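Local coordinates for ABC transporter, permease protein, putative (Porphyromonas gingivalis, PDB 2P0S) that probably contributes to ABC-type transport across the membrane as one domain of a putative permease protein, at residues A80-S83 with N84-R88; P105-K108 with Q109-A112. All coordinates share one frame; numbering follows the deposited sequence.

Contact 1 of 2, residues A80-S83 with N84-R88; sequences ASVS and NHISR
Ser87 reaches back one helical turn to Ser83 with two donors. Its OG lies 2.6 Å from Ser83 O, above the carbonyl plane, while Ser87 N lies 2.8 Å from the same Ser83 O, on the opposite face of that plane. The hydroxyl gets there because OG stands beside its own backbone N (chi1 -66°), swung toward the preceding turn. Around this pair helix 80-100 runs regularly, with Asn84 N bonded to Ala80 O, His85 N to Ser81 O and Ile86 N to Val82 O. A water donates to Ser83 OG at 2.6 Å. On another flank Val82 and Ile86 lie side by side and point the same way, CG1 of Val82 4.0 Å from CD1 of Ile86; these branched apolar chains suit their place, packed on Ile12 of strand 11-16. The imidazole of His85 leads off to Asn28, which bonds its NE2, and meets the Phe31 ring. Ser83 OG also bonds Val120 O, and Ser87 OG bonds Val120 N, both of the second subunit. Small serines one turn apart probably let the neighbouring backbone approach, and their hydroxyls supply hydrogen bonds that join the two subunits.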
loop_
_atom_site.group_PDB
_atom_site.type_symbol
_atom_site.label_atom_id
_atom_site.label_comp_id
_atom_site.label_asym_id
_atom_site.label_seq_id
_atom_site.Cartn_x
_atom_site.Cartn_y
_atom_site.Cartn_z
ATOM N N ALA A 80 -6.548 -3.803 7.212
ATOM C CA ALA A 80 -5.277 -4.495 6.946
ATOM C C ALA A 80 -4.279 -3.570 6.271
ATOM O O ALA A 80 -3.110 -3.817 6.318
ATOM C CB ALA A 80 -5.499 -5.739 6.067
ATOM N N SER A 81 -4.790 -2.562 5.573
ATOM C CA SER A 81 -4.033 -1.518 4.905
ATOM C C SER A 81 -2.924 -0.868 5.753
ATOM O O SER A 81 -1.870 -0.571 5.218
ATOM C CB SER A 81 -4.995 -0.413 4.441
ATOM O OG SER A 81 -5.275 0.526 5.511
ATOM N N VAL A 82 -3.181 -0.620 7.045
ATOM C CA VAL A 82 -2.229 -0.013 7.995
ATOM C C VAL A 82 -1.012 -0.956 8.097
ATOM O O VAL A 82 0.095 -0.546 7.825
ATOM C CB VAL A 82 -2.905 0.199 9.367
ATOM C CG1 VAL A 82 -1.970 0.634 10.326
ATOM C CG2 VAL A 82 -4.102 1.276 9.290
ATOM N N SER A 83 -1.182 -2.209 8.436
ATOM C CA SER A 83 -0.005 -3.113 8.498
ATOM C C SER A 83 0.601 -3.293 7.122
ATOM O O SER A 83 1.822 -3.337 6.982
ATOM C CB SER A 83 -0.430 -4.460 9.052
ATOM O OG SER A 83 0.672 -5.384 8.657
ATOM N N ASN A 84 -0.257 -3.438 6.106
ATOM C CA ASN A 84 0.191 -3.570 4.689
ATOM C C ASN A 84 1.262 -2.545 4.396
ATOM O O ASN A 84 2.461 -2.897 4.158
ATOM C CB ASN A 84 -0.983 -3.423 3.695
ATOM C CG ASN A 84 -1.888 -4.633 3.706
ATOM O OD1 ASN A 84 -3.005 -4.620 3.141
ATOM N ND2 ASN A 84 -1.405 -5.716 4.341
ATOM N N HIS A 85 0.843 -1.300 4.526
ATOM C CA HIS A 85 1.574 -0.062 4.133
ATOM C C HIS A 85 2.857 0.060 4.949
ATOM O O HIS A 85 3.954 0.223 4.379
ATOM C CB HIS A 85 0.668 1.140 4.480
ATOM C CG HIS A 85 1.203 2.486 4.051
ATOM N ND1 HIS A 85 1.440 2.819 2.725
ATOM C CD2 HIS A 85 1.490 3.607 4.766
ATOM C CE1 HIS A 85 1.864 4.075 2.645
ATOM N NE2 HIS A 85 1.882 4.576 3.864
ATOM N N ILE A 86 2.750 -0.104 6.262
ATOM C CA ILE A 86 3.862 0.013 7.177
ATOM C C ILE A 86 4.855 -1.120 6.881
ATOM O O ILE A 86 6.062 -0.861 6.806
ATOM C CB ILE A 86 3.398 -0.035 8.592
ATOM C CG1 ILE A 86 2.609 1.313 8.871
ATOM C CG2 ILE A 86 4.540 -0.233 9.529
ATOM C CD1 ILE A 86 2.008 1.380 10.296
ATOM N N SER A 87 4.363 -2.314 6.670
ATOM C CA SER A 87 5.277 -3.501 6.410
ATOM C C SER A 87 6.107 -3.301 5.128
ATOM O O SER A 87 7.309 -3.608 5.088
ATOM C CB SER A 87 4.414 -4.748 6.228
ATOM O OG SER A 87 3.729 -5.086 7.462
ATOM N N ARG A 88 5.448 -2.755 4.103
ATOM C CA ARG A 88 6.164 -2.505 2.801
ATOM C C ARG A 88 7.194 -1.395 2.924
ATOM O O ARG A 88 8.279 -1.454 2.327
ATOM C CB ARG A 88 5.229 -2.181 1.666
ATOM C CG ARG A 88 4.363 -3.363 1.138
ATOM C CD ARG A 88 3.245 -2.915 0.093
ATOM N NE ARG A 88 2.437 -4.079 -0.233
ATOM C CZ ARG A 88 2.817 -4.892 -1.217
ATOM N NH1 ARG A 88 3.911 -4.593 -1.911
ATOM N NH2 ARG A 88 2.075 -6.001 -1.500
HETATM O O HOH W 1 0.920 -6.768 6.452
#

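Contact 2 of 2, residues P105-K108 with Q109-A112; sequences PDIK and QILA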
loop_
_atom_site.group_PDB
_atom_site.type_symbol
_atom_site.label_atom_id
_atom_site.label_comp_id
_atom_site.label_asym_id
_atom_site.label_seq_id
_atom_site.Cartn_x
_atom_site.Cartn_y
_atom_site.Cartn_z
ATOM N N PRO A 105 29.474 0.204 -7.159
ATOM C CA PRO A 105 29.719 1.648 -7.070
ATOM C C PRO A 105 28.448 2.384 -7.301
ATOM O O PRO A 105 27.690 1.974 -8.111
ATOM C CB PRO A 105 30.712 1.914 -8.188
ATOM C CG PRO A 105 30.622 0.723 -9.165
ATOM C CD PRO A 105 30.273 -0.418 -8.251
ATOM N N ASP A 106 28.285 3.449 -6.542
ATOM C CA ASP A 106 27.050 4.304 -6.725
ATOM C C ASP A 106 25.712 3.577 -6.433
ATOM O O ASP A 106 24.605 3.958 -6.922
ATOM C CB ASP A 106 26.980 4.954 -8.052
ATOM C CG ASP A 106 27.861 6.226 -8.146
ATOM O OD1 ASP A 106 27.510 7.041 -9.071
ATOM O OD2 ASP A 106 28.753 6.465 -7.296
ATOM N N ILE A 107 25.802 2.522 -5.593
ATOM C CA ILE A 107 24.600 1.723 -5.349
ATOM C C ILE A 107 23.468 2.592 -4.735
ATOM O O ILE A 107 22.292 2.391 -5.067
ATOM C CB ILE A 107 24.908 0.423 -4.571
ATOM C CG1 ILE A 107 23.648 -0.528 -4.525
ATOM C CG2 ILE A 107 25.505 0.758 -3.175
ATOM C CD1 ILE A 107 22.963 -0.892 -5.807
ATOM N N LYS A 108 23.800 3.497 -3.844
ATOM C CA LYS A 108 22.644 4.317 -3.324
ATOM C C LYS A 108 21.939 5.053 -4.398
ATOM O O LYS A 108 20.697 5.090 -4.383
ATOM C CB LYS A 108 23.087 5.277 -2.245
ATOM C CG LYS A 108 23.459 4.451 -1.005
ATOM C CD LYS A 108 23.683 5.367 0.189
ATOM C CE LYS A 108 24.996 5.003 0.930
ATOM N NZ LYS A 108 25.293 5.911 2.186
ATOM N N GLN A 109 22.699 5.634 -5.348
ATOM C CA GLN A 109 22.083 6.396 -6.449
ATOM C C GLN A 109 21.284 5.469 -7.344
ATOM O O GLN A 109 20.189 5.775 -7.804
ATOM C CB GLN A 109 23.150 7.185 -7.267
ATOM C CG GLN A 109 23.898 8.308 -6.450
ATOM C CD GLN A 109 24.588 7.938 -5.088
ATOM O OE1 GLN A 109 24.467 8.759 -4.070
ATOM N NE2 GLN A 109 25.343 6.761 -5.030
ATOM N N ILE A 110 21.885 4.303 -7.675
ATOM C CA ILE A 110 21.158 3.372 -8.453
ATOM C C ILE A 110 19.845 2.888 -7.787
ATOM O O ILE A 110 18.849 2.791 -8.467
ATOM C CB ILE A 110 22.045 2.128 -8.772
ATOM C CG1 ILE A 110 23.179 2.583 -9.660
ATOM C CG2 ILE A 110 21.216 1.035 -9.409
ATOM C CD1 ILE A 110 24.327 1.479 -9.638
ATOM N N LEU A 111 19.860 2.574 -6.490
ATOM C CA LEU A 111 18.665 2.130 -5.805
ATOM C C LEU A 111 17.627 3.280 -5.928
ATOM O O LEU A 111 16.421 3.051 -6.204
ATOM C CB LEU A 111 18.943 1.824 -4.303
ATOM C CG LEU A 111 19.729 0.475 -4.200
ATOM C CD1 LEU A 111 20.226 0.332 -2.730
ATOM C CD2 LEU A 111 18.952 -0.838 -4.721
ATOM N N ALA A 112 18.113 4.489 -5.662
ATOM C CA ALA A 112 17.082 5.571 -5.726
ATOM C C ALA A 112 16.442 5.773 -7.102
ATOM O O ALA A 112 15.192 6.041 -7.261
ATOM C CB ALA A 112 17.776 6.843 -5.251
HETATM O O HOH W 2 26.629 4.678 -2.976
#
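Ile110 N donates to Asp106 O at 2.8 Å, with a nearly straight N-H...O angle of 172°, and so closes the first turn of the short helix 107-114, for which Asp106 is the N-cap residue. Leu111 N to Ile107 O and Ala112 N to Lys108 O continue the α-helical pattern. The Asp106 side chain makes no capping bond here. Instead the amide of Gln109 folds back over the start of the helix, its chain bent at chi2 (53°), and NE2 gives Asp106 O a weak bond of 3.5 Å. The same NE2 donates to a water that also accepts from Lys108 N, so an early backbone N-H of the helix finds its acceptor in solvent. Polar Asp106, Lys108 and Gln109 suit this exposed side. Packing takes over on the buried side: Ile107 carries CG1 anti to its N (chi1 -171°), which sends CG1 toward Leu111, and CD1 ends 3.9 Å from Leu111 CG. Both aliphatic chains rest on Ile99 of helix 80-100, and Leu111 also touches Ile99 of the second subunit. Ile110, which packs on Tyr102 of that subunit, stretches its chain back along the turn until CD1 lies 3.7 Å from Pro105 O.

Both contacts lie at or near the starts of successive helices, their centres about 26 Å apart with no touch between them. Contact 1 lies in the early turns of helix 80-100, its centre about 6 Å from the centre of the chain, where Val82 and Ile86 face the sheet; contact 2 opens helix 107-114 about 24 Å from the chain centre, and most of its residues are exposed. The far end of helix 80-100 supplies the surface on which contact 2 rests. Each meets the second subunit, but by different chemistry: contact 1 includes polar links, among them the Arg88 salt bridge to Asp92 of that subunit, whereas contact 2 meets it by apolar packing.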